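Local coordinates for tRNA (guanine-N(1)-)-methyltransferase (Corynebacterium diphtheriae, PDB 7KFF), which transfers the methyl group of S-adenosyl-L-methionine to N1 of a guanine in tRNA, probably position 37 beside the anticodon, as a knotted SPOUT-family dimer, at residues Glu249-Glu252 / Val253-Ser256; Leu204-Ala207 / Glu208-Arg212. All blocks are in the same frame, centred on the assembly; numbering follows the deposited sequence.

Contact 1 of 2, residues Glu249-Glu252 / Val253-Ser256; sequences EVPE and VLTS
The carbonyl oxygen of Glu252 is gripped twice by Thr255, whose hydroxyl OG1 lies 2.9 Å from Glu252 O and whose backbone N lies 3.0 Å from the same oxygen. The hydroxyl donates from only 17° off the carbonyl plane, whereas the N-H reaches the oxygen from well above that plane. Standing between the backbone N and the carbonyl carbon (chi1 65°), OG1 is turned back to Glu252; in one of the two Val250 conformers, Val250 CG2 comes 4.0 Å from Thr255 CG2. One step earlier, Leu254 N bonds to Pro251 O at 2.9 Å. These i to i+3 bonds make a short 3-10 turn in the loop between strand 248-249 and helix 259-277. Val253 O takes both N and OG of Ser256; OG lies 2.7 Å from Val253 O, in the carbonyl plane and on a lone pair, and also bonds Asn258 N. Pro251 and Leu254 point the same way, with Pro251 CD 4.1 Å from Leu254 CD1. Trp265 of helix 259-277 and Tyr239 pack on both residues, and Phe69 of the second subunit touches Leu254 and Thr255.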
loop_
_atom_site.group_PDB
_atom_site.type_symbol
_atom_site.label_atom_id
_atom_site.label_comp_id
_atom_site.label_asym_id
_atom_site.label_seq_id
_atom_site.Cartn_x
_atom_site.Cartn_y
_atom_site.Cartn_z
ATOM N N GLU A 249 29.011 -15.333 1.523
ATOM C CA GLU A 249 29.956 -14.345 1.035
ATOM C C GLU A 249 29.263 -13.376 0.088
ATOM O O GLU A 249 28.381 -13.761 -0.685
ATOM C CB GLU A 249 31.082 -15.015 0.256
ATOM C CG GLU A 249 31.998 -15.866 1.069
ATOM C CD GLU A 249 33.169 -16.396 0.239
ATOM O OE1 GLU A 249 33.528 -17.576 0.399
ATOM O OE2 GLU A 249 33.720 -15.632 -0.586
ATOM N N VAL A 250 29.662 -12.112 0.163
ATOM C CA VAL A 250 29.172 -11.144 -0.825
ATOM C C VAL A 250 29.742 -11.512 -2.188
ATOM O O VAL A 250 30.895 -11.982 -2.267
ATOM C CB VAL A 250 29.575 -9.721 -0.427
ATOM C CG1 VAL A 250 29.108 -9.409 0.995
ATOM C CG2 VAL A 250 31.081 -9.532 -0.589
ATOM N N PRO A 251 28.995 -11.343 -3.273
ATOM C CA PRO A 251 29.524 -11.674 -4.601
ATOM C C PRO A 251 30.891 -11.051 -4.843
ATOM O O PRO A 251 31.098 -9.854 -4.636
ATOM C CB PRO A 251 28.469 -11.112 -5.552
ATOM C CG PRO A 251 27.199 -11.172 -4.753
ATOM C CD PRO A 251 27.601 -10.859 -3.337
ATOM N N GLU A 252 31.833 -11.882 -5.295
ATOM C CA GLU A 252 33.219 -11.439 -5.364
ATOM C C GLU A 252 33.396 -10.272 -6.325
ATOM O O GLU A 252 34.274 -9.431 -6.116
ATOM C CB GLU A 252 34.121 -12.612 -5.744
ATOM C CG GLU A 252 35.591 -12.317 -5.554
ATOM C CD GLU A 252 36.428 -13.576 -5.436
ATOM O OE1 GLU A 252 35.852 -14.659 -5.194
ATOM O OE2 GLU A 252 37.665 -13.479 -5.585
ATOM N N VAL A 253 32.572 -10.180 -7.368
ATOM C CA VAL A 253 32.699 -9.049 -8.283
ATOM C C VAL A 253 32.584 -7.727 -7.535
ATOM O O VAL A 253 33.213 -6.730 -7.919
ATOM C CB VAL A 253 31.673 -9.151 -9.428
ATOM C CG1 VAL A 253 30.246 -9.091 -8.910
ATOM C CG2 VAL A 253 31.909 -8.042 -10.471
ATOM N N LEU A 254 31.774 -7.683 -6.473
ATOM C CA LEU A 254 31.560 -6.421 -5.780
ATOM C C LEU A 254 32.795 -5.937 -5.034
ATOM O O LEU A 254 32.858 -4.757 -4.680
ATOM C CB LEU A 254 30.382 -6.543 -4.815
ATOM C CG LEU A 254 29.049 -6.847 -5.497
ATOM C CD1 LEU A 254 27.929 -6.955 -4.457
ATOM C CD2 LEU A 254 28.708 -5.790 -6.551
ATOM N N THR A 255 33.773 -6.808 -4.793
ATOM C CA THR A 255 35.024 -6.421 -4.153
ATOM C C THR A 255 36.175 -6.315 -5.148
ATOM O O THR A 255 37.339 -6.213 -4.738
ATOM C CB THR A 255 35.382 -7.410 -3.045
ATOM O OG1 THR A 255 35.639 -8.697 -3.610
ATOM C CG2 THR A 255 34.242 -7.538 -2.044
ATOM N N SER A 256 35.870 -6.333 -6.447
ATOM C CA SER A 256 36.900 -6.340 -7.476
ATOM C C SER A 256 37.382 -4.942 -7.836
ATOM O O SER A 256 38.455 -4.807 -8.433
ATOM C CB SER A 256 36.350 -6.981 -8.749
ATOM O OG SER A 256 35.402 -6.128 -9.377
#

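Contact 2 of 2, residues Leu204-Ala207 / Glu208-Arg212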
loop_
_atom_site.group_PDB
_atom_site.type_symbol
_atom_site.label_atom_id
_atom_site.label_comp_id
_atom_site.label_asym_id
_atom_site.label_seq_id
_atom_site.Cartn_x
_atom_site.Cartn_y
_atom_site.Cartn_z
ATOM N N LEU A 204 -1.060 7.230 3.894
ATOM C CA LEU A 204 0.338 7.126 4.297
ATOM C C LEU A 204 1.211 6.585 3.164
ATOM O O LEU A 204 2.335 7.060 2.958
ATOM C CB LEU A 204 0.452 6.230 5.534
ATOM C CG LEU A 204 -0.269 6.694 6.810
ATOM C CD1 LEU A 204 -0.059 5.680 7.907
ATOM C CD2 LEU A 204 0.209 8.060 7.226
ATOM N N VAL A 205 0.702 5.591 2.420
ATOM C CA VAL A 205 1.433 5.019 1.294
ATOM C C VAL A 205 1.686 6.073 0.231
ATOM O O VAL A 205 2.821 6.272 -0.227
ATOM C CB VAL A 205 0.668 3.819 0.723
ATOM C CG1 VAL A 205 1.229 3.427 -0.632
ATOM C CG2 VAL A 205 0.696 2.636 1.687
ATOM N N ILE A 206 0.627 6.747 -0.200
ATOM C CA ILE A 206 0.748 7.728 -1.275
ATOM C C ILE A 206 1.633 8.888 -0.837
ATOM O O ILE A 206 2.485 9.370 -1.598
ATOM C CB ILE A 206 -0.650 8.184 -1.726
ATOM C CG1 ILE A 206 -1.403 7.031 -2.402
ATOM C CG2 ILE A 206 -0.536 9.371 -2.655
ATOM C CD1 ILE A 206 -2.907 7.258 -2.543
ATOM N N ALA A 207 1.469 9.329 0.407
ATOM C CA ALA A 207 2.288 10.421 0.913
ATOM C C ALA A 207 3.770 10.076 0.885
ATOM O O ALA A 207 4.590 10.916 0.498
ATOM C CB ALA A 207 1.825 10.828 2.306
ATOM N N GLU A 208 4.137 8.863 1.301
ATOM C CA GLU A 208 5.549 8.493 1.247
ATOM C C GLU A 208 6.074 8.562 -0.180
ATOM O O GLU A 208 7.152 9.115 -0.434
ATOM C CB GLU A 208 5.778 7.085 1.804
ATOM C CG GLU A 208 5.741 6.973 3.297
ATOM C CD GLU A 208 6.634 5.881 3.867
ATOM O OE1 GLU A 208 7.258 5.095 3.101
ATOM O OE2 GLU A 208 6.697 5.816 5.107
ATOM N N ALA A 209 5.341 7.969 -1.121
ATOM C CA ALA A 209 5.812 7.864 -2.495
ATOM C C ALA A 209 5.891 9.217 -3.179
ATOM O O ALA A 209 6.767 9.438 -4.021
ATOM C CB ALA A 209 4.920 6.915 -3.277
ATOM N N VAL A 210 4.987 10.131 -2.836
ATOM C CA VAL A 210 4.974 11.469 -3.422
ATOM C C VAL A 210 6.007 12.373 -2.762
ATOM O O VAL A 210 6.790 13.035 -3.449
ATOM C CB VAL A 210 3.558 12.064 -3.308
ATOM C CG1 VAL A 210 3.534 13.531 -3.705
ATOM C CG2 VAL A 210 2.589 11.249 -4.172
ATOM N N VAL A 211 6.000 12.448 -1.430
ATOM C CA VAL A 211 6.845 13.432 -0.755
ATOM C C VAL A 211 8.318 13.111 -0.939
ATOM O O VAL A 211 9.148 14.026 -0.983
ATOM C CB VAL A 211 6.425 13.572 0.723
ATOM C CG1 VAL A 211 7.412 14.446 1.486
ATOM C CG2 VAL A 211 4.989 14.128 0.828
ATOM N N ARG A 212 8.676 11.836 -1.052
ATOM C CA ARG A 212 10.086 11.518 -1.250
ATOM C C ARG A 212 10.627 12.033 -2.580
ATOM O O ARG A 212 11.850 12.055 -2.758
ATOM C CB ARG A 212 10.358 10.029 -1.121
ATOM C CG ARG A 212 9.812 9.198 -2.241
ATOM C CD ARG A 212 10.085 7.703 -2.052
ATOM N NE ARG A 212 11.468 7.276 -2.264
ATOM C CZ ARG A 212 12.019 7.032 -3.452
ATOM N NH1 ARG A 212 11.345 7.214 -4.566
ATOM N NH2 ARG A 212 13.262 6.604 -3.515
#
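Helix 200-211 runs through the middle of the dimer, and its last two turns hold this contact. Four i to i+4 backbone bonds join residues 204-207 to 208-211. Val211 N lies 2.8 Å from Ala207 O, and Val210 N lies 2.9 Å from Ile206 O, meeting that carbonyl nearly end-on (C=O...N 164°). Arg212 N carries the pattern one residue further, to Glu208 O.

On one flank Ile206 and Val210 lie side by side, their CG2 methyls 3.9 Å apart. In Val210 that methyl is anti to the carbonyl carbon and beside the backbone N, which also sets it 3.2 Å from Ile206 O. Val211 places its own CG2 3.3 Å from Ala207 O. Within the chain, Trp156 of helix 150-156 packs on Ile206 and Val210, Leu37 of helix 35-42 on Ala207 and Val211, and Leu19 of strand 17-23 on Ala207.

CG of Glu208 passes 3.4 Å from Leu204 O, and a bend at chi2 (-149°) follows before the carboxylate. The flank of Leu204, Val205 and Glu208 faces the second subunit, where Glu208 OE1 accepts from the backbone N of Ile197 and of Gly198 of that subunit, two bonds that satisfy a buried oxygen and would favour the ionised acid. Arg212 turns its guanidinium away from the helix, pairing NH2 with Asp227, and its side chain comes within about 5 Å of a bound S-adenosyl-L-homocysteine. A helix packed on its own sheet along one side and against the partner chain along another, with Arg212 at its C-terminal side close to the bound ligand, is consistent with the dimer core of knotted SPOUT methyltransferases.

From the N terminus, the chain first builds all six strands of its parallel sheet and then enters helix 200-211, where contact 2 closes successive helical turns. A long loop with Asp227, broken by a short unmodelled gap at 225-226, and the short hairpin of strands 244-245 and 248-249 lead to contact 1, which closes a tight turn ahead of helix 259-277. The contacts are therefore in series, neither nested nor crossed. The centres of contacts 1 and 2 are 34 Å apart, and they do not touch. Contact 2 lies near the centre of the chain, between the sheet and the second subunit; contact 1 lies far out, between the hairpin and helix 259-277. Both nevertheless touch the second subunit.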